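Local coordinates for protein putative phosphosugar isomerase (Clostridium difficile, PDB 3G68) that is a putative phosphosugar isomerase with two SIS domains that probably binds a phosphorylated sugar, at residues Ser24-Val29 / Lys151-Leu156; Tyr55-Asn58 / Asp63-Lys66; Lys145-Thr150 / Tyr220-Glu225. All coordinates share one frame; numbering follows the deposited sequence.

Interaction 1: residues Ser24-Val29 / Lys151-Leu156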
ATOM      1  N   SER B  24       1.905  13.665  42.724  1.00 16.31           N
ATOM      2  CA  SER B  24       2.531  14.807  43.399  1.00 16.58           C
ATOM      3  C   SER B  24       1.693  15.280  44.575  1.00 16.61           C
ATOM      4  O   SER B  24       2.191  15.386  45.696  1.00 15.59           O
ATOM      5  CB  SER B  24       2.783  15.963  42.416  1.00 18.39           C
ATOM      6  OG  SER B  24       3.225  17.151  43.074  1.00 19.79           O
ATOM      7  N   LEU B  25       0.405  15.514  44.334  1.00 16.39           N
ATOM      8  CA  LEU B  25      -0.479  16.067  45.342  1.00 16.69           C
ATOM      9  C   LEU B  25      -0.627  15.207  46.613  1.00 16.78           C
ATOM     10  O   LEU B  25      -0.588  15.740  47.713  1.00 17.17           O
ATOM     11  CB  LEU B  25      -1.864  16.380  44.752  1.00 17.39           C
ATOM     12  CG  LEU B  25      -2.796  17.143  45.693  1.00 12.97           C
ATOM     13  CD1 LEU B  25      -2.218  18.519  45.977  1.00 16.61           C
ATOM     14  CD2 LEU B  25      -4.185  17.256  45.076  1.00 18.53           C
ATOM     15  N   PHE B  26      -0.755  13.892  46.448  1.00 15.90           N
ATOM     16  CA  PHE B  26      -0.983  12.981  47.566  1.00 14.86           C
ATOM     17  C   PHE B  26       0.271  12.260  48.093  1.00 15.63           C
ATOM     18  O   PHE B  26       0.166  11.343  48.919  1.00 14.00           O
ATOM     19  CB  PHE B  26      -2.011  11.950  47.119  1.00 15.32           C
ATOM     20  CG  PHE B  26      -3.340  12.563  46.778  1.00 16.41           C
ATOM     21  CD1 PHE B  26      -4.166  13.050  47.796  1.00 14.43           C
ATOM     22  CD2 PHE B  26      -3.764  12.690  45.453  1.00 15.38           C
ATOM     23  CE1 PHE B  26      -5.399  13.646  47.499  1.00 15.73           C
ATOM     24  CE2 PHE B  26      -5.011  13.287  45.161  1.00 16.00           C
ATOM     25  CZ  PHE B  26      -5.824  13.746  46.192  1.00 16.47           C
ATOM     26  N   ASN B  27       1.446  12.684  47.638  1.00 15.43           N
ATOM     27  CA  ASN B  27       2.661  11.977  47.996  1.00 17.68           C
ATOM     28  C   ASN B  27       2.976  11.916  49.489  1.00 17.97           C
ATOM     29  O   ASN B  27       3.515  10.915  49.945  1.00 17.53           O
ATOM     30  CB  ASN B  27       3.875  12.568  47.310  1.00 18.71           C
ATOM     31  CG  ASN B  27       5.072  11.619  47.371  1.00 22.31           C
ATOM     32  OD1 ASN B  27       5.008  10.482  46.890  1.00 25.07           O
ATOM     33  ND2 ASN B  27       6.131  12.061  47.989  1.00 21.55           N
ATOM     34  N   GLU B  28       2.622  12.970  50.222  1.00 19.12           N
ATOM     35  CA  GLU B  28       2.907  13.071  51.660  0.60 19.64           C
ATOM     36  C   GLU B  28       1.786  12.447  52.481  1.00 19.29           C
ATOM     37  O   GLU B  28       2.035  11.623  53.349  1.00 20.87           O
ATOM     38  CB  GLU B  28       3.102  14.543  52.078  0.60 19.58           C
ATOM     39  CG  GLU B  28       3.634  14.756  53.518  0.60 19.01           C
ATOM     40  CD  GLU B  28       3.450  16.175  54.044  0.60 20.24           C
ATOM     41  OE1 GLU B  28       2.612  16.921  53.490  0.60 25.51           O
ATOM     42  OE2 GLU B  28       4.102  16.538  55.057  0.60 20.68           O
ATOM     43  N   VAL B  29       0.544  12.842  52.214  1.00 19.19           N
ATOM     44  CA  VAL B  29      -0.584  12.315  52.992  1.00 18.76           C
ATOM     45  C   VAL B  29      -0.708  10.780  52.910  1.00 17.95           C
ATOM     46  O   VAL B  29      -1.143  10.165  53.864  1.00 18.85           O
ATOM     47  CB  VAL B  29      -1.945  13.013  52.637  1.00 18.62           C
ATOM     48  CG1 VAL B  29      -2.375  12.665  51.215  1.00 19.42           C
ATOM     49  CG2 VAL B  29      -3.039  12.650  53.670  1.00 21.67           C
ATOM     50  N   LYS B 151     -15.203  15.264  44.422  1.00 10.46           N
ATOM     51  CA  LYS B 151     -15.440  13.823  44.475  1.00 10.62           C
ATOM     52  C   LYS B 151     -14.228  13.049  43.909  1.00 10.47           C
ATOM     53  O   LYS B 151     -13.779  12.088  44.509  1.00  9.50           O
ATOM     54  CB  LYS B 151     -16.680  13.429  43.701  1.00  9.85           C
ATOM     55  CG  LYS B 151     -17.987  13.937  44.305  1.00 10.84           C
ATOM     56  CD  LYS B 151     -19.178  13.310  43.574  1.00 10.11           C
ATOM     57  CE  LYS B 151     -19.366  13.849  42.127  1.00  7.90           C
ATOM     58  NZ  LYS B 151     -20.604  13.338  41.510  1.00  8.79           N
ATOM     59  N   LEU B 152     -13.709  13.485  42.760  1.00 11.30           N
ATOM     60  CA  LEU B 152     -12.533  12.842  42.165  1.00 10.83           C
ATOM     61  C   LEU B 152     -11.352  12.897  43.128  1.00 11.32           C
ATOM     62  O   LEU B 152     -10.684  11.898  43.346  1.00 13.32           O
ATOM     63  CB  LEU B 152     -12.128  13.523  40.857  1.00 10.51           C
ATOM     64  CG  LEU B 152     -10.907  12.989  40.105  1.00 11.12           C
ATOM     65  CD1 LEU B 152     -10.987  11.490  39.804  1.00  8.39           C
ATOM     66  CD2 LEU B 152     -10.788  13.762  38.779  1.00  9.60           C
ATOM     67  N   ASN B 153     -11.116  14.064  43.704  1.00 12.00           N
ATOM     68  CA  ASN B 153      -9.992  14.283  44.645  1.00 13.06           C
ATOM     69  C   ASN B 153     -10.044  13.337  45.849  1.00 13.31           C
ATOM     70  O   ASN B 153      -9.017  12.784  46.272  1.00 12.15           O
ATOM     71  CB  ASN B 153      -9.959  15.752  45.119  1.00 14.37           C
ATOM     72  CG  ASN B 153      -8.575  16.371  45.004  1.00 15.71           C
ATOM     73  OD1 ASN B 153      -7.913  16.233  43.967  1.00 19.06           O
ATOM     74  ND2 ASN B 153      -8.138  17.069  46.045  1.00 17.66           N
ATOM     75  N   LEU B 154     -11.252  13.145  46.379  1.00 12.30           N
ATOM     76  CA  LEU B 154     -11.519  12.184  47.453  1.00 13.29           C
ATOM     77  C   LEU B 154     -11.255  10.728  47.019  1.00 13.47           C
ATOM     78  O   LEU B 154     -10.727   9.935  47.791  1.00 14.99           O
ATOM     79  CB  LEU B 154     -12.946  12.309  47.953  1.00 10.53           C
ATOM     80  CG  LEU B 154     -13.253  13.536  48.817  1.00 13.54           C
ATOM     81  CD1 LEU B 154     -14.757  13.780  48.878  1.00  9.24           C
ATOM     82  CD2 LEU B 154     -12.659  13.343  50.212  1.00 13.21           C
HETATM   83  N   MSE B 155     -11.649  10.374  45.800  1.00 12.63           N
HETATM   84  CA  MSE B 155     -11.394   9.051  45.303  1.00 13.92           C
HETATM   85  C   MSE B 155      -9.884   8.826  45.133  1.00 12.37           C
HETATM   86  O   MSE B 155      -9.405   7.754  45.446  1.00 13.93           O
HETATM   87  CB  MSE B 155     -12.119   8.801  43.976  1.00 13.92           C
HETATM   88  CG  MSE B 155     -13.616   8.680  44.138  1.00 14.72           C
HETATM   89 SE   MSE B 155     -14.406   8.314  42.410  0.75 20.63          SE
HETATM   90  CE  MSE B 155     -16.185   7.757  42.945  1.00 11.21           C
ATOM     91  N   LEU B 156      -9.182   9.814  44.580  1.00 11.53           N
ATOM     92  CA  LEU B 156      -7.735   9.730  44.368  1.00 11.82           C
ATOM     93  C   LEU B 156      -7.015   9.535  45.704  1.00 12.61           C
ATOM     94  O   LEU B 156      -6.155   8.646  45.799  1.00 14.37           O
ATOM     95  CB  LEU B 156      -7.221  10.946  43.612  1.00 12.34           C
ATOM     96  CG  LEU B 156      -7.674  10.901  42.142  1.00 16.29           C
ATOM     97  CD1 LEU B 156      -7.372  12.195  41.448  1.00  9.80           C
ATOM     98  CD2 LEU B 156      -7.038   9.707  41.402  1.00 16.66           C
TER
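Leu156, which presents its backbone and CB to Phe26, is tied into helix 145-165 by the bond from Leu156 N to Leu152 O, at 2.8 Å. No hydrogen bond crosses the contact itself; an aromatic ring meets a helical turn. Phe26 is the first residue after helix 22-25 to leave helical backbone angles. With CG beside the backbone N (chi1 -62°), its ring extends to the turn formed by Asn153 and Leu156. CE2 comes to 3.6 Å from Leu156 CB, and Leu156 C sits over one ring face, near the rim. The opposite face is covered near its rim by Leu25 CB, while Val29 CG1 lies at the ring edge, in its plane. The far end of the ring makes a more polar contact: Phe26 CZ approaches Asn153 O obliquely to 3.3 Å. Asn153 has an unusual chi1 of -131°, off any staggered position, and its OD1 lies 3.9 Å from Phe26 CZ and 4.0 Å from Leu25 CD2. Leu157 and Gln160 extend the helix surface against Phe26, and Ile18 of helix 4-20 meets Asn153 and Leu156. A flat, apolar phenyl suits this buried place because it can rest against carbon and tolerate the oblique carbonyl. Shape fit, perhaps with a weak electrostatic contribution, rather than directional bonding, holds helix 145-165 against the end of helix 22-25 and the residue after it.

Interaction 2: residues Tyr55-Asn58 / Asp63-Lys66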
ATOM      1  N   TYR B  55     -17.570   4.378  48.356  1.00 16.07           N
ATOM      2  CA  TYR B  55     -16.412   3.933  47.568  1.00 15.69           C
ATOM      3  C   TYR B  55     -15.211   3.755  48.441  1.00 15.40           C
ATOM      4  O   TYR B  55     -14.526   2.728  48.370  1.00 16.54           O
ATOM      5  CB  TYR B  55     -16.102   4.968  46.485  1.00 15.10           C
ATOM      6  CG  TYR B  55     -14.842   4.742  45.663  1.00 13.56           C
ATOM      7  CD1 TYR B  55     -14.827   3.833  44.619  1.00 14.49           C
ATOM      8  CD2 TYR B  55     -13.692   5.504  45.887  1.00 13.85           C
ATOM      9  CE1 TYR B  55     -13.676   3.636  43.860  1.00 10.71           C
ATOM     10  CE2 TYR B  55     -12.552   5.330  45.105  1.00 14.19           C
ATOM     11  CZ  TYR B  55     -12.562   4.407  44.086  1.00 15.37           C
ATOM     12  OH  TYR B  55     -11.440   4.227  43.284  1.00 13.47           O
ATOM     13  N   LEU B  56     -14.977   4.749  49.290  1.00 14.57           N
ATOM     14  CA  LEU B  56     -13.832   4.754  50.152  1.00 15.19           C
ATOM     15  C   LEU B  56     -13.887   3.659  51.200  1.00 18.62           C
ATOM     16  O   LEU B  56     -12.864   3.017  51.478  1.00 17.08           O
ATOM     17  CB  LEU B  56     -13.667   6.105  50.809  1.00 14.83           C
ATOM     18  CG  LEU B  56     -13.201   7.197  49.856  1.00 14.49           C
ATOM     19  CD1 LEU B  56     -13.179   8.535  50.633  1.00 11.87           C
ATOM     20  CD2 LEU B  56     -11.847   6.843  49.260  1.00 15.34           C
ATOM     21  N   GLN B  57     -15.077   3.459  51.767  1.00 19.36           N
ATOM     22  CA  GLN B  57     -15.281   2.402  52.758  1.00 20.69           C
ATOM     23  C   GLN B  57     -14.986   1.027  52.129  1.00 20.35           C
ATOM     24  O   GLN B  57     -14.419   0.157  52.775  1.00 20.31           O
ATOM     25  CB  GLN B  57     -16.706   2.464  53.315  1.00 19.48           C
ATOM     26  CG  GLN B  57     -16.993   1.518  54.504  1.00 24.54           C
ATOM     27  CD  GLN B  57     -16.231   1.845  55.802  1.00 28.89           C
ATOM     28  OE1 GLN B  57     -15.653   2.916  55.967  1.00 38.49           O
ATOM     29  NE2 GLN B  57     -16.278   0.923  56.741  1.00 33.63           N
ATOM     30  N   ASN B  58     -15.399   0.845  50.877  1.00 20.08           N
ATOM     31  CA  ASN B  58     -15.118  -0.367  50.131  1.00 21.01           C
ATOM     32  C   ASN B  58     -13.614  -0.520  49.824  1.00 21.10           C
ATOM     33  O   ASN B  58     -13.056  -1.594  50.006  1.00 21.31           O
ATOM     34  CB  ASN B  58     -15.918  -0.369  48.842  1.00 20.48           C
ATOM     35  CG  ASN B  58     -15.735  -1.619  48.040  1.00 24.60           C
ATOM     36  OD1 ASN B  58     -14.924  -1.649  47.101  1.00 26.01           O
ATOM     37  ND2 ASN B  58     -16.452  -2.672  48.405  1.00 25.43           N
ATOM     38  N   ASP B  63     -12.105   2.853  58.958  1.00 23.82           N
ATOM     39  CA  ASP B  63     -13.419   3.468  58.857  1.00 24.44           C
ATOM     40  C   ASP B  63     -13.314   4.804  58.167  1.00 22.24           C
ATOM     41  O   ASP B  63     -12.412   5.593  58.459  1.00 21.11           O
ATOM     42  CB  ASP B  63     -14.043   3.717  60.236  1.00 26.73           C
ATOM     43  CG  ASP B  63     -14.669   2.484  60.843  1.00 34.04           C
ATOM     44  OD1 ASP B  63     -14.980   2.556  62.048  1.00 43.99           O
ATOM     45  OD2 ASP B  63     -14.869   1.465  60.145  1.00 41.65           O
ATOM     46  N   VAL B  64     -14.242   5.031  57.240  1.00 21.66           N
ATOM     47  CA  VAL B  64     -14.374   6.281  56.531  1.00 20.58           C
ATOM     48  C   VAL B  64     -15.802   6.695  56.811  1.00 20.16           C
ATOM     49  O   VAL B  64     -16.745   5.946  56.530  1.00 18.78           O
ATOM     50  CB  VAL B  64     -14.177   6.156  55.020  1.00 20.27           C
ATOM     51  CG1 VAL B  64     -14.211   7.542  54.387  1.00 18.67           C
ATOM     52  CG2 VAL B  64     -12.861   5.453  54.731  1.00 18.51           C
ATOM     53  N   VAL B  65     -15.958   7.872  57.392  1.00 20.33           N
ATOM     54  CA  VAL B  65     -17.290   8.357  57.711  1.00 21.43           C
ATOM     55  C   VAL B  65     -17.377   9.789  57.250  1.00 21.23           C
ATOM     56  O   VAL B  65     -16.354  10.456  57.041  1.00 21.73           O
ATOM     57  CB  VAL B  65     -17.600   8.187  59.211  1.00 22.69           C
ATOM     58  CG1 VAL B  65     -17.521   6.692  59.592  1.00 25.78           C
ATOM     59  CG2 VAL B  65     -16.641   8.983  60.040  1.00 18.21           C
ATOM     60  N   LYS B  66     -18.596  10.234  56.977  1.00 18.55           N
ATOM     61  CA  LYS B  66     -18.798  11.623  56.606  1.00 18.87           C
ATOM     62  C   LYS B  66     -19.730  12.232  57.629  1.00 20.55           C
ATOM     63  O   LYS B  66     -20.617  11.552  58.149  1.00 19.97           O
ATOM     64  CB  LYS B  66     -19.318  11.798  55.160  1.00 18.18           C
ATOM     65  CG  LYS B  66     -20.789  11.645  54.902  1.00 19.13           C
ATOM     66  CD  LYS B  66     -21.291  10.235  55.007  1.00 20.36           C
ATOM     67  CE  LYS B  66     -22.805  10.245  55.110  1.00 19.93           C
ATOM     68  NZ  LYS B  66     -23.274   8.858  55.335  1.00 31.07           N
TER
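Helix 43-59 passes close beside the start of strand 63-67, and the two backbones come nearest at Gln57 and Val64, whose CA atoms are 5.5 Å apart. So short a gap brings a helix side chain to a strand amide: Val64 N donates to Gln57 OE1 at 2.8 Å, with an N-H...O angle of 156° and N almost in line with the amide C=O (160° at OE1). Gln57 makes this reach by leaving the helix with CG opposite the backbone N and then folding at chi2 (66°), bringing the amide onto the strand. Glutamine suits the place, being long, flexible and ending in a good acceptor. OE1 also lies 3.3 Å from Val64 O, an acceptor facing an acceptor, but that carbonyl takes a hydrogen bond from Gln53 NE2, one turn earlier. Gln57 NE2 runs alongside Asp63 OD2 at 3.7 Å, too long to count as a bond. Leu56 CB meets Val64 CG1 at 3.9 Å, the two side chains crossing at about a right angle; both also touch Ile39, and branched apolar groups suit this buried layer between helix and sheet. Asp63 and Val65 bond through their backbones to strand 36-40, so Val64 N and O turn to the other side, where glutamines satisfy them. This is the helix-to-strand return of a beta-alpha-beta unit, ending at an outermost strand of the flavodoxin-like parallel sheet of an SIS domain.

Interaction 3: residues Lys145-Thr150 / Tyr220-Glu225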
ATOM      1  N   LYS B 145     -18.614  21.997  38.310  1.00 11.65           N
ATOM      2  CA  LYS B 145     -17.214  21.578  38.149  1.00 11.76           C
ATOM      3  C   LYS B 145     -16.548  21.210  39.477  1.00 11.01           C
ATOM      4  O   LYS B 145     -15.904  20.175  39.609  1.00  9.80           O
ATOM      5  CB  LYS B 145     -16.431  22.748  37.504  1.00 11.22           C
ATOM      6  CG  LYS B 145     -14.942  22.559  37.414  1.00 11.21           C
ATOM      7  CD  LYS B 145     -14.284  23.741  36.690  1.00 13.68           C
ATOM      8  CE  LYS B 145     -14.309  25.045  37.502  1.00 12.38           C
ATOM      9  NZ  LYS B 145     -13.314  26.061  36.931  1.00 16.27           N
ATOM     10  N   GLY B 146     -16.668  22.099  40.452  1.00 11.86           N
ATOM     11  CA  GLY B 146     -16.059  21.889  41.770  1.00 11.70           C
ATOM     12  C   GLY B 146     -16.555  20.667  42.521  1.00 11.90           C
ATOM     13  O   GLY B 146     -15.777  20.008  43.214  1.00 11.44           O
ATOM     14  N   TYR B 147     -17.832  20.346  42.341  1.00 10.77           N
ATOM     15  CA  TYR B 147     -18.427  19.157  42.938  1.00 11.06           C
ATOM     16  C   TYR B 147     -17.741  17.907  42.360  1.00 10.55           C
ATOM     17  O   TYR B 147     -17.237  17.096  43.127  1.00  9.33           O
ATOM     18  CB  TYR B 147     -19.959  19.142  42.716  1.00 10.85           C
ATOM     19  CG  TYR B 147     -20.666  17.905  43.254  1.00  8.95           C
ATOM     20  CD1 TYR B 147     -20.595  17.569  44.607  1.00 10.87           C
ATOM     21  CD2 TYR B 147     -21.386  17.054  42.411  1.00 10.71           C
ATOM     22  CE1 TYR B 147     -21.234  16.448  45.096  1.00 10.50           C
ATOM     23  CE2 TYR B 147     -22.016  15.909  42.909  1.00  7.78           C
ATOM     24  CZ  TYR B 147     -21.942  15.629  44.253  1.00  6.43           C
ATOM     25  OH  TYR B 147     -22.583  14.530  44.785  1.00  9.45           O
ATOM     26  N   TYR B 148     -17.747  17.753  41.024  1.00 11.12           N
ATOM     27  CA  TYR B 148     -17.080  16.633  40.332  1.00  9.60           C
ATOM     28  C   TYR B 148     -15.586  16.516  40.692  1.00  9.86           C
ATOM     29  O   TYR B 148     -15.094  15.435  41.002  1.00 10.02           O
ATOM     30  CB  TYR B 148     -17.216  16.748  38.826  1.00  9.81           C
ATOM     31  CG  TYR B 148     -18.619  16.486  38.339  1.00  9.09           C
ATOM     32  CD1 TYR B 148     -19.176  15.200  38.404  1.00 12.23           C
ATOM     33  CD2 TYR B 148     -19.381  17.502  37.789  1.00 10.75           C
ATOM     34  CE1 TYR B 148     -20.477  14.953  37.955  1.00 14.96           C
ATOM     35  CE2 TYR B 148     -20.671  17.258  37.320  1.00 12.85           C
ATOM     36  CZ  TYR B 148     -21.208  15.991  37.415  1.00 12.13           C
ATOM     37  OH  TYR B 148     -22.475  15.731  36.974  1.00 12.20           O
ATOM     38  N   CYS B 149     -14.867  17.638  40.655  1.00  9.82           N
ATOM     39  CA  CYS B 149     -13.445  17.594  40.937  1.00 10.05           C
ATOM     40  C   CYS B 149     -13.156  17.280  42.415  1.00 10.62           C
ATOM     41  O   CYS B 149     -12.117  16.705  42.694  1.00 12.83           O
ATOM     42  CB  CYS B 149     -12.757  18.887  40.501  1.00 10.92           C
ATOM     43  SG  CYS B 149     -12.751  19.199  38.740  1.00 13.10           S
ATOM     44  N   THR B 150     -14.066  17.611  43.344  1.00 10.71           N
ATOM     45  CA  THR B 150     -13.878  17.310  44.784  1.00 11.58           C
ATOM     46  C   THR B 150     -14.137  15.801  45.023  1.00 12.63           C
ATOM     47  O   THR B 150     -13.369  15.113  45.722  1.00 13.82           O
ATOM     48  CB  THR B 150     -14.775  18.227  45.675  1.00 13.84           C
ATOM     49  OG1 THR B 150     -14.363  19.603  45.490  1.00  9.81           O
ATOM     50  CG2 THR B 150     -14.699  17.843  47.163  1.00  9.07           C
ATOM     51  N   TYR B 220     -26.870   8.294  46.231  1.00 11.01           N
ATOM     52  CA  TYR B 220     -27.587   9.109  47.216  1.00  9.16           C
ATOM     53  C   TYR B 220     -26.994  10.537  47.380  1.00  9.58           C
ATOM     54  O   TYR B 220     -27.715  11.513  47.342  1.00  9.81           O
ATOM     55  CB  TYR B 220     -27.662   8.357  48.561  1.00 10.53           C
ATOM     56  CG  TYR B 220     -28.416   9.117  49.619  1.00 10.46           C
ATOM     57  CD1 TYR B 220     -29.727   9.499  49.412  1.00 14.85           C
ATOM     58  CD2 TYR B 220     -27.798   9.467  50.821  1.00 10.09           C
ATOM     59  CE1 TYR B 220     -30.421  10.202  50.383  1.00 17.58           C
ATOM     60  CE2 TYR B 220     -28.463  10.185  51.786  1.00 11.42           C
ATOM     61  CZ  TYR B 220     -29.772  10.545  51.573  1.00 14.66           C
ATOM     62  OH  TYR B 220     -30.427  11.262  52.536  1.00 18.78           O
ATOM     63  N   GLY B 221     -25.684  10.651  47.477  1.00  8.89           N
ATOM     64  CA  GLY B 221     -25.038  11.974  47.589  1.00 10.12           C
ATOM     65  C   GLY B 221     -25.364  12.830  46.366  1.00  9.99           C
ATOM     66  O   GLY B 221     -25.737  13.997  46.507  1.00  8.40           O
ATOM     67  N   ASP B 222     -25.212  12.252  45.172  1.00  9.44           N
ATOM     68  CA  ASP B 222     -25.570  12.968  43.915  1.00 10.05           C
ATOM     69  C   ASP B 222     -27.042  13.364  43.858  1.00  8.33           C
ATOM     70  O   ASP B 222     -27.367  14.404  43.291  1.00  8.97           O
ATOM     71  CB  ASP B 222     -25.234  12.132  42.681  1.00  8.36           C
ATOM     72  CG  ASP B 222     -23.731  12.006  42.440  1.00 13.96           C
ATOM     73  OD1 ASP B 222     -22.952  12.914  42.860  1.00 11.52           O
ATOM     74  OD2 ASP B 222     -23.352  11.011  41.782  1.00 14.11           O
ATOM     75  N   THR B 223     -27.922  12.558  44.434  1.00  8.26           N
ATOM     76  CA  THR B 223     -29.380  12.848  44.484  1.00  7.78           C
ATOM     77  C   THR B 223     -29.636  14.074  45.336  1.00  9.12           C
ATOM     78  O   THR B 223     -30.360  14.956  44.940  1.00  8.73           O
ATOM     79  CB  THR B 223     -30.164  11.619  44.979  1.00  8.10           C
ATOM     80  OG1 THR B 223     -29.879  10.535  44.074  1.00 11.03           O
ATOM     81  CG2 THR B 223     -31.681  11.876  45.022  1.00  9.97           C
ATOM     82  N   LEU B 224     -28.997  14.137  46.504  1.00  8.74           N
ATOM     83  CA  LEU B 224     -29.067  15.296  47.385  1.00  8.36           C
ATOM     84  C   LEU B 224     -28.480  16.560  46.730  1.00  6.36           C
ATOM     85  O   LEU B 224     -29.026  17.658  46.866  1.00  6.76           O
ATOM     86  CB  LEU B 224     -28.319  15.001  48.679  1.00  8.97           C
ATOM     87  CG  LEU B 224     -28.877  13.908  49.564  1.00  9.67           C
ATOM     88  CD1 LEU B 224     -27.946  13.752  50.825  1.00 10.65           C
ATOM     89  CD2 LEU B 224     -30.323  14.272  49.975  1.00 10.09           C
ATOM     90  N   GLU B 225     -27.387  16.399  46.005  1.00  7.62           N
ATOM     91  CA  GLU B 225     -26.735  17.539  45.324  1.00  8.49           C
ATOM     92  C   GLU B 225     -27.599  18.075  44.198  1.00  8.00           C
ATOM     93  O   GLU B 225     -27.762  19.287  44.070  1.00  8.80           O
ATOM     94  CB  GLU B 225     -25.351  17.152  44.800  1.00  7.56           C
ATOM     95  CG  GLU B 225     -24.669  18.191  43.933  1.00 11.02           C
ATOM     96  CD  GLU B 225     -24.438  19.531  44.608  1.00  9.86           C
ATOM     97  OE1 GLU B 225     -24.572  19.628  45.854  1.00 12.62           O
ATOM     98  OE2 GLU B 225     -24.070  20.475  43.860  1.00 13.32           O
TER
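Gly221 lies under the hydroxyl of Tyr147, whose OH comes to 3.6 Å from Gly221 C. Tyr147 reaches this far because its CG is anti to the backbone N (chi1 177°), which sends the ring out from its helix, and Gly221, without a side chain, lets the phenol end lie close to the backbone of helix 220-234. At Asp222 the contact turns polar: Tyr147 OH donates to Asp222 OD1 at 2.5 Å, a short bond that meets the oxygen on its anti side and somewhat out of the carboxylate plane. The same OD1 lies at the edge of the ring, 3.1 Å from Tyr147 CE2, with the carboxylate turned steeply to the ring. It also forms a salt bridge with Lys151, while OD2 accepts from Thr311, so both oxygens of this buried aspartate have partners. The two helical segments run nearly antiparallel (166°), yet their axes approach only to 12.7 Å, a gap spanned mainly by Tyr147, met by Glu225. Such a pairing joins the two halves of a double-SIS protein: helix 145-165 follows the first five-stranded parallel sheet, whereas helix 220-234 comes just after strand 210-215 of the second. Behind Tyr147, Gly146 O accepts from both Thr150 N and, at 2.7 Å, Thr150 OG1, the two donors coming from opposite faces of the carbonyl plane. One turn beyond Gly221, Glu225 lays its methylene over the ring. Glu225 CG stands 3.7 Å from the centroid of Tyr147 and 12° off the ring normal, a CH-pi contact, and the bend at chi2 lets the carboxylate stack at a modest tilt to the ring. Its oxygens are held by Lys229 and His47.

From the N terminus, residues 24-29 come first and meet their partner only in helix 145-165, so interaction 1 closes a long loop containing the first parallel sheet. Within that loop lies interaction 2, a short local closure between helix 43-59 and strand 63-67. Interaction 3 opens at 145-150, before 151-156 completes interaction 1, and closes only at 220-225; these two loops therefore cross, and a salt bridge also couples them. Packing of Met155 on Tyr55 links interactions 1 and 2. Interactions 1 and 3 share helix 145-165, which ties the N-terminal region to the start of the second half, while interaction 2 secures the edge of the first sheet.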